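Pyrrolidone-carboxylate peptidase (Deinococcus radiodurans R1, PDB 5Z48) removes pyroglutamate (5-oxoproline) from the N-terminus of peptides as a thiol peptidase, generally sparing those with proline as the second residue. Local coordinates at residues 21-34 with 194-206. Sequence-based numbering, arbitrary orientation.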
ATOM      1  N   PRO B  21      15.893 -11.254 -10.141  1.00 12.03           N
ATOM      2  CA  PRO B  21      15.598 -10.961 -11.557  1.00 10.53           C
ATOM      3  C   PRO B  21      16.657 -10.094 -12.217  1.00 10.11           C
ATOM      4  O   PRO B  21      16.761 -10.126 -13.442  1.00 10.36           O
ATOM      5  CB  PRO B  21      14.234 -10.259 -11.526  1.00 12.78           C
ATOM      6  CG  PRO B  21      13.931  -9.982 -10.059  1.00 16.93           C
ATOM      7  CD  PRO B  21      14.796 -10.857  -9.222  1.00 12.93           C
ATOM      8  N   SER B  22      17.419  -9.307 -11.460  1.00 10.83           N
ATOM      9  CA  SER B  22      18.490  -8.522 -12.089  1.00 10.28           C
ATOM     10  C   SER B  22      19.616  -9.429 -12.552  1.00 10.85           C
ATOM     11  O   SER B  22      20.197  -9.216 -13.624  1.00 11.56           O
ATOM     12  CB  SER B  22      18.983  -7.416 -11.117  1.00 11.51           C
ATOM     13  OG  SER B  22      19.724  -7.925 -10.008  1.00 10.35           O
ATOM     14  N   ALA B  23      19.917 -10.489 -11.793  1.00 10.14           N
ATOM     15  CA  ALA B  23      20.885 -11.468 -12.274  1.00 10.82           C
ATOM     16  C   ALA B  23      20.407 -12.143 -13.548  1.00 10.64           C
ATOM     17  O   ALA B  23      21.205 -12.370 -14.477  1.00 13.89           O
ATOM     18  CB  ALA B  23      21.146 -12.521 -11.206  1.00 11.97           C
ATOM     19  N   GLN B  24      19.138 -12.547 -13.578  1.00 10.07           N
ATOM     20  CA  GLN B  24      18.632 -13.235 -14.769  1.00 10.90           C
ATOM     21  C   GLN B  24      18.712 -12.346 -15.996  1.00 10.68           C
ATOM     22  O   GLN B  24      19.036 -12.817 -17.089  1.00 12.48           O
ATOM     23  CB  GLN B  24      17.183 -13.667 -14.534  1.00 13.60           C
ATOM     24  CG  GLN B  24      17.002 -14.623 -13.385  1.00 17.58           C
ATOM     25  CD  GLN B  24      17.386 -16.009 -13.749  1.00 22.49           C
ATOM     26  OE1 GLN B  24      17.673 -16.302 -14.930  1.00 24.08           O
ATOM     27  NE2 GLN B  24      17.434 -16.901 -12.747  1.00 27.23           N
ATOM     28  N   ALA B  25      18.339 -11.073 -15.854  1.00 11.75           N
ATOM     29  CA  ALA B  25      18.373 -10.179 -17.006  1.00 11.12           C
ATOM     30  C   ALA B  25      19.804  -9.942 -17.477  1.00 11.17           C
ATOM     31  O   ALA B  25      20.052  -9.921 -18.691  1.00 11.70           O
ATOM     32  CB  ALA B  25      17.694  -8.863 -16.644  1.00 13.59           C
ATOM     33  N   ALA B  26      20.735  -9.711 -16.541  1.00 11.12           N
ATOM     34  CA  ALA B  26      22.125  -9.513 -16.960  1.00 10.02           C
ATOM     35  C   ALA B  26      22.636 -10.742 -17.689  1.00 12.37           C
ATOM     36  O   ALA B  26      23.322 -10.638 -18.725  1.00 14.46           O
ATOM     37  CB  ALA B  26      23.019  -9.190 -15.750  1.00 11.49           C
ATOM     38  N   GLN B  27      22.309 -11.939 -17.184  1.00 11.92           N
ATOM     39  CA  GLN B  27      22.782 -13.155 -17.828  1.00 13.45           C
ATOM     40  C   GLN B  27      22.243 -13.283 -19.247  1.00 15.25           C
ATOM     41  O   GLN B  27      22.988 -13.645 -20.174  1.00 15.12           O
ATOM     42  CB  GLN B  27      22.394 -14.381 -16.990  1.00 14.48           C
ATOM     43  CG  GLN B  27      23.282 -15.616 -17.260  1.00 16.84           C
ATOM     44  CD  GLN B  27      24.680 -15.487 -16.607  1.00 20.38           C
ATOM     45  OE1 GLN B  27      24.871 -14.707 -15.682  1.00 23.37           O
ATOM     46  NE2 GLN B  27      25.613 -16.345 -17.022  1.00 21.20           N
ATOM     47  N   GLU B  28      20.947 -12.987 -19.445  1.00 13.33           N
ATOM     48  CA  GLU B  28      20.350 -13.173 -20.759  1.00 14.45           C
ATOM     49  C   GLU B  28      20.859 -12.165 -21.771  1.00 14.40           C
ATOM     50  O   GLU B  28      20.933 -12.494 -22.976  1.00 16.49           O
ATOM     51  CB  GLU B  28      18.827 -13.027 -20.687  1.00 17.30           C
ATOM     52  CG  GLU B  28      18.061 -14.061 -19.925  1.00 23.60           C
ATOM     53  CD  GLU B  28      16.562 -13.826 -20.142  1.00 29.88           C
ATOM     54  OE1 GLU B  28      16.137 -13.828 -21.333  1.00 31.89           O
ATOM     55  OE2 GLU B  28      15.824 -13.576 -19.155  1.00 27.06           O
ATOM     56  N   LEU B  29      21.227 -10.962 -21.324  1.00 13.23           N
ATOM     57  CA  LEU B  29      21.584  -9.907 -22.253  1.00 14.40           C
ATOM     58  C   LEU B  29      23.086  -9.820 -22.502  1.00 15.41           C
ATOM     59  O   LEU B  29      23.507  -9.072 -23.400  1.00 13.79           O
ATOM     60  CB  LEU B  29      21.043  -8.562 -21.748  1.00 11.86           C
ATOM     61  CG  LEU B  29      19.505  -8.535 -21.711  1.00 12.53           C
ATOM     62  CD1 LEU B  29      19.064  -7.254 -20.980  1.00 12.79           C
ATOM     63  CD2 LEU B  29      18.864  -8.614 -23.112  1.00 14.95           C
ATOM     64  N   HIS B  30      23.901 -10.614 -21.808  1.00 12.96           N
ATOM     65  CA  HIS B  30      25.338 -10.548 -22.071  1.00 11.35           C
ATOM     66  C   HIS B  30      25.658 -10.771 -23.550  1.00 14.58           C
ATOM     67  O   HIS B  30      25.178 -11.726 -24.165  1.00 14.72           O
ATOM     68  CB  HIS B  30      26.125 -11.592 -21.264  1.00 11.82           C
ATOM     69  CG  HIS B  30      27.584 -11.596 -21.602  1.00 12.60           C
ATOM     70  ND1 HIS B  30      28.394 -10.503 -21.332  1.00 12.26           N
ATOM     71  CD2 HIS B  30      28.366 -12.504 -22.245  1.00 13.95           C
ATOM     72  CE1 HIS B  30      29.614 -10.754 -21.770  1.00 14.27           C
ATOM     73  NE2 HIS B  30      29.631 -11.966 -22.315  1.00 15.94           N
ATOM     74  N   GLY B  31      26.532  -9.919 -24.101  1.00 12.62           N
ATOM     75  CA  GLY B  31      26.948 -10.027 -25.483  1.00 15.05           C
ATOM     76  C   GLY B  31      25.993  -9.450 -26.507  1.00 17.01           C
ATOM     77  O   GLY B  31      26.311  -9.482 -27.708  1.00 17.88           O
ATOM     78  N   LEU B  32      24.844  -8.918 -26.084  1.00 16.39           N
ATOM     79  CA  LEU B  32      23.904  -8.331 -27.031  1.00 14.14           C
ATOM     80  C   LEU B  32      24.594  -7.243 -27.842  1.00 14.65           C
ATOM     81  O   LEU B  32      25.276  -6.367 -27.293  1.00 16.93           O
ATOM     82  CB  LEU B  32      22.691  -7.745 -26.297  1.00 16.93           C
ATOM     83  CG  LEU B  32      21.628  -7.059 -27.161  1.00 17.50           C
ATOM     84  CD1 LEU B  32      20.875  -8.027 -28.044  1.00 21.99           C
ATOM     85  CD2 LEU B  32      20.697  -6.280 -26.190  1.00 18.89           C
ATOM     86  N   GLU B  33      24.444  -7.329 -29.161  1.00 16.99           N
ATOM     87  CA  GLU B  33      24.922  -6.291 -30.047  1.00 20.64           C
ATOM     88  C   GLU B  33      23.827  -5.258 -30.209  1.00 22.39           C
ATOM     89  O   GLU B  33      22.690  -5.597 -30.549  1.00 25.52           O
ATOM     90  CB  GLU B  33      25.325  -6.868 -31.401  1.00 25.05           C
ATOM     91  CG  GLU B  33      26.634  -7.645 -31.347  1.00 34.04           C
ATOM     92  CD  GLU B  33      27.083  -8.066 -32.735  1.00 43.91           C
ATOM     93  OE1 GLU B  33      26.377  -8.902 -33.343  1.00 46.12           O
ATOM     94  OE2 GLU B  33      28.110  -7.536 -33.224  1.00 48.41           O
ATOM     95  N   LEU B  34      24.177  -4.005 -29.987  1.00 21.14           N
ATOM     96  CA  LEU B  34      23.294  -2.884 -30.151  1.00 22.43           C
ATOM     97  C   LEU B  34      23.762  -2.021 -31.314  1.00 26.55           C
ATOM     98  O   LEU B  34      24.908  -2.133 -31.766  1.00 31.98           O
ATOM     99  CB  LEU B  34      23.260  -2.080 -28.841  1.00 20.42           C
ATOM    100  CG  LEU B  34      22.654  -2.843 -27.693  1.00 23.82           C
ATOM    101  CD1 LEU B  34      22.882  -2.081 -26.422  1.00 24.25           C
ATOM    102  CD2 LEU B  34      21.178  -2.964 -27.992  1.00 27.41           C
ATOM    103  N   GLN B 194       9.712 -12.802 -15.779  1.00 12.09           N
ATOM    104  CA  GLN B 194      11.100 -12.450 -16.061  1.00 10.57           C
ATOM    105  C   GLN B 194      11.268 -11.882 -17.474  1.00 11.52           C
ATOM    106  O   GLN B 194      12.088 -10.983 -17.690  1.00 11.97           O
ATOM    107  CB  GLN B 194      12.021 -13.663 -15.850  1.00 11.45           C
ATOM    108  CG  GLN B 194      13.484 -13.318 -16.121  1.00 13.86           C
ATOM    109  CD  GLN B 194      14.011 -12.320 -15.097  1.00 12.68           C
ATOM    110  OE1 GLN B 194      13.820 -12.508 -13.900  1.00 12.78           O
ATOM    111  NE2 GLN B 194      14.680 -11.257 -15.573  1.00 11.07           N
ATOM    112  N   SER B 195      10.508 -12.399 -18.457  1.00 13.03           N
ATOM    113  CA  SER B 195      10.698 -11.904 -19.824  1.00 12.76           C
ATOM    114  C   SER B 195      10.337 -10.428 -19.956  1.00 13.76           C
ATOM    115  O   SER B 195      10.952  -9.720 -20.752  1.00 13.67           O
ATOM    116  CB  SER B 195       9.882 -12.719 -20.818  1.00 16.18           C
ATOM    117  OG  SER B 195       8.492 -12.788 -20.500  1.00 16.56           O
ATOM    118  N   GLU B 196       9.364  -9.951 -19.184  1.00 12.55           N
ATOM    119  CA  GLU B 196       9.052  -8.516 -19.176  1.00  9.72           C
ATOM    120  C   GLU B 196      10.177  -7.701 -18.548  1.00 10.66           C
ATOM    121  O   GLU B 196      10.530  -6.631 -19.050  1.00 11.19           O
ATOM    122  CB  GLU B 196       7.724  -8.324 -18.441  1.00 12.52           C
ATOM    123  CG  GLU B 196       7.331  -6.829 -18.194  1.00 12.13           C
ATOM    124  CD  GLU B 196       6.754  -6.127 -19.408  1.00 14.58           C
ATOM    125  OE1 GLU B 196       6.813  -6.689 -20.544  1.00 14.21           O
ATOM    126  OE2 GLU B 196       6.136  -5.028 -19.251  1.00 13.41           O
ATOM    127  N   ILE B 197      10.736  -8.186 -17.433  1.00 10.45           N
ATOM    128  CA  ILE B 197      11.855  -7.504 -16.768  1.00  9.23           C
ATOM    129  C   ILE B 197      13.055  -7.427 -17.696  1.00 10.60           C
ATOM    130  O   ILE B 197      13.656  -6.355 -17.876  1.00 11.76           O
ATOM    131  CB  ILE B 197      12.199  -8.220 -15.451  1.00 10.80           C
ATOM    132  CG1 ILE B 197      11.031  -8.091 -14.468  1.00 12.37           C
ATOM    133  CG2 ILE B 197      13.478  -7.642 -14.835  1.00 12.03           C
ATOM    134  CD1 ILE B 197      11.164  -9.000 -13.209  1.00 13.01           C
ATOM    135  N   THR B 198      13.450  -8.566 -18.273  1.00 10.01           N
ATOM    136  CA  THR B 198      14.594  -8.555 -19.189  1.00 11.48           C
ATOM    137  C   THR B 198      14.365  -7.591 -20.350  1.00 10.62           C
ATOM    138  O   THR B 198      15.293  -6.871 -20.755  1.00 10.75           O
ATOM    139  CB  THR B 198      14.859  -9.982 -19.699  1.00 11.52           C
ATOM    140  OG1 THR B 198      15.226 -10.800 -18.586  1.00 12.71           O
ATOM    141  CG2 THR B 198      15.993 -10.043 -20.737  1.00 11.85           C
ATOM    142  N   ARG B 199      13.176  -7.608 -20.936  1.00 11.38           N
ATOM    143  CA  ARG B 199      12.868  -6.685 -22.022  1.00 10.86           C
ATOM    144  C   ARG B 199      12.995  -5.236 -21.563  1.00 10.90           C
ATOM    145  O   ARG B 199      13.497  -4.388 -22.315  1.00 12.43           O
ATOM    146  CB  ARG B 199      11.465  -6.956 -22.558  1.00 11.45           C
ATOM    147  CG  ARG B 199      11.200  -6.190 -23.860  1.00 13.30           C
ATOM    148  CD  ARG B 199       9.902  -6.643 -24.497  1.00 17.17           C
ATOM    149  NE  ARG B 199       8.723  -6.402 -23.647  1.00 18.12           N
ATOM    150  CZ  ARG B 199       7.908  -5.343 -23.777  1.00 19.73           C
ATOM    151  NH1 ARG B 199       8.110  -4.422 -24.725  1.00 16.24           N
ATOM    152  NH2 ARG B 199       6.839  -5.212 -22.990  1.00 19.66           N
ATOM    153  N   ALA B 200      12.566  -4.923 -20.327  1.00 10.57           N
ATOM    154  CA  ALA B 200      12.704  -3.553 -19.825  1.00  8.59           C
ATOM    155  C   ALA B 200      14.165  -3.150 -19.726  1.00 11.03           C
ATOM    156  O   ALA B 200      14.534  -2.013 -20.048  1.00 12.48           O
ATOM    157  CB  ALA B 200      12.007  -3.417 -18.452  1.00 10.55           C
ATOM    158  N   VAL B 201      15.012  -4.060 -19.252  1.00 11.35           N
ATOM    159  CA  VAL B 201      16.443  -3.751 -19.156  1.00 10.08           C
ATOM    160  C   VAL B 201      17.028  -3.548 -20.551  1.00 10.39           C
ATOM    161  O   VAL B 201      17.823  -2.618 -20.776  1.00  9.94           O
ATOM    162  CB  VAL B 201      17.165  -4.867 -18.370  1.00  9.25           C
ATOM    163  CG1 VAL B 201      18.673  -4.630 -18.307  1.00  9.81           C
ATOM    164  CG2 VAL B 201      16.587  -4.918 -16.953  1.00  9.50           C
ATOM    165  N   ARG B 202      16.636  -4.396 -21.497  1.00 11.27           N
ATOM    166  CA  ARG B 202      17.106  -4.303 -22.884  1.00 10.31           C
ATOM    167  C   ARG B 202      16.712  -2.964 -23.505  1.00 12.20           C
ATOM    168  O   ARG B 202      17.536  -2.285 -24.131  1.00 12.06           O
ATOM    169  CB  ARG B 202      16.521  -5.446 -23.711  1.00  9.76           C
ATOM    170  CG  ARG B 202      17.023  -5.393 -25.168  1.00 14.70           C
ATOM    171  CD  ARG B 202      16.434  -6.460 -26.055  1.00 18.33           C
ATOM    172  NE  ARG B 202      16.918  -6.323 -27.436  1.00 27.77           N
ATOM    173  CZ  ARG B 202      17.095  -7.343 -28.277  1.00 36.00           C
ATOM    174  NH1 ARG B 202      16.844  -8.584 -27.871  1.00 37.95           N
ATOM    175  NH2 ARG B 202      17.535  -7.130 -29.523  1.00 36.36           N
ATOM    176  N   VAL B 203      15.451  -2.562 -23.331  1.00 12.09           N
ATOM    177  CA  VAL B 203      14.976  -1.295 -23.890  1.00 11.69           C
ATOM    178  C   VAL B 203      15.737  -0.112 -23.285  1.00 12.54           C
ATOM    179  O   VAL B 203      16.103   0.838 -24.003  1.00 13.05           O
ATOM    180  CB  VAL B 203      13.441  -1.190 -23.707  1.00 10.19           C
ATOM    181  CG1 VAL B 203      12.884   0.200 -24.082  1.00 11.70           C
ATOM    182  CG2 VAL B 203      12.782  -2.220 -24.595  1.00 12.83           C
ATOM    183  N   ALA B 204      16.014  -0.163 -21.979  1.00 10.90           N
ATOM    184  CA  ALA B 204      16.819   0.886 -21.355  1.00  9.17           C
ATOM    185  C   ALA B 204      18.211   0.917 -21.943  1.00 11.83           C
ATOM    186  O   ALA B 204      18.728   2.000 -22.238  1.00 11.50           O
ATOM    187  CB  ALA B 204      16.866   0.705 -19.829  1.00 10.07           C
ATOM    188  N   ALA B 205      18.838  -0.269 -22.104  1.00 11.05           N
ATOM    189  CA  ALA B 205      20.187  -0.337 -22.684  1.00 12.27           C
ATOM    190  C   ALA B 205      20.213   0.269 -24.084  1.00 11.99           C
ATOM    191  O   ALA B 205      21.125   1.045 -24.428  1.00 13.05           O
ATOM    192  CB  ALA B 205      20.651  -1.786 -22.736  1.00 13.47           C
ATOM    193  N   GLU B 206      19.195  -0.040 -24.891  1.00 11.87           N
ATOM    194  CA  GLU B 206      19.135   0.467 -26.258  1.00 13.71           C
ATOM    195  C   GLU B 206      18.976   1.984 -26.269  1.00 12.92           C
ATOM    196  O   GLU B 206      19.585   2.674 -27.107  1.00 15.21           O
ATOM    197  CB  GLU B 206      17.973  -0.221 -27.008  1.00 18.19           C
ATOM    198  CG  GLU B 206      18.156  -1.740 -27.160  1.00 27.29           C
ATOM    199  CD  GLU B 206      16.942  -2.504 -27.716  1.00 34.74           C
ATOM    200  OE1 GLU B 206      15.814  -1.970 -27.660  1.00 37.85           O
ATOM    201  OE2 GLU B 206      17.137  -3.648 -28.203  1.00 36.98           O
TER
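Q194 reaches from the first turn of helix 194-206 into a hollow of helix 21-29 lined by P21, Q24, A25 and E28, a knob set in a hole. Its amide nitrogen is used twice. NE2 gives one hydrogen bond to P21 O at 3.2 Å, on a lone pair in the carbonyl plane, although this oxygen already accepts from A25 N. The second runs almost straight (175°), in the amide plane, to T198 OG1 one turn along its own helix. That hydroxyl in turn donates to E28 OE2 at 2.9 Å, from above the carboxylate plane, so Q194, T198 and E28 form a short chain of hydrogen bonds between the helices. The other end of the Q194 amide, OE1, is held by N175, which fixes which way the group is flipped. Cutting Q194 back to an alanine is likely to leave P21 O without its side-chain donor, T198 OG1 without its amide donor and a gap beside Q24 CB.

Apolar contacts continue along the seam. A25 lets the backbones come close, its CA lying 4.7 Å from that of T198. L29 follows, its CG beside the backbone N (chi1 -64°), which brings CD1 within 3.8 Å of V201 CG1 while CD2 rests near R202 CB. At the far end L34 CD2 lies 3.4 Å from E206 CG.

On the exposed side, the extended R202 forms a salt bridge with E206 of the same helix, NE to OE2 at 2.8 Å, and L32 CD1 lies over one guanidinium face, offset toward its edge.

The axes of helices 21-29 and 194-206 come within 9.0 Å and cross at -61°. The side chain of P21 is about 7 Å from the bound pyroglutamate. P21 and I197 both also touch V172 of the sheet, and two helices stacked against one side of a central mixed beta sheet are typical of the alpha/beta fold of C15 peptidases.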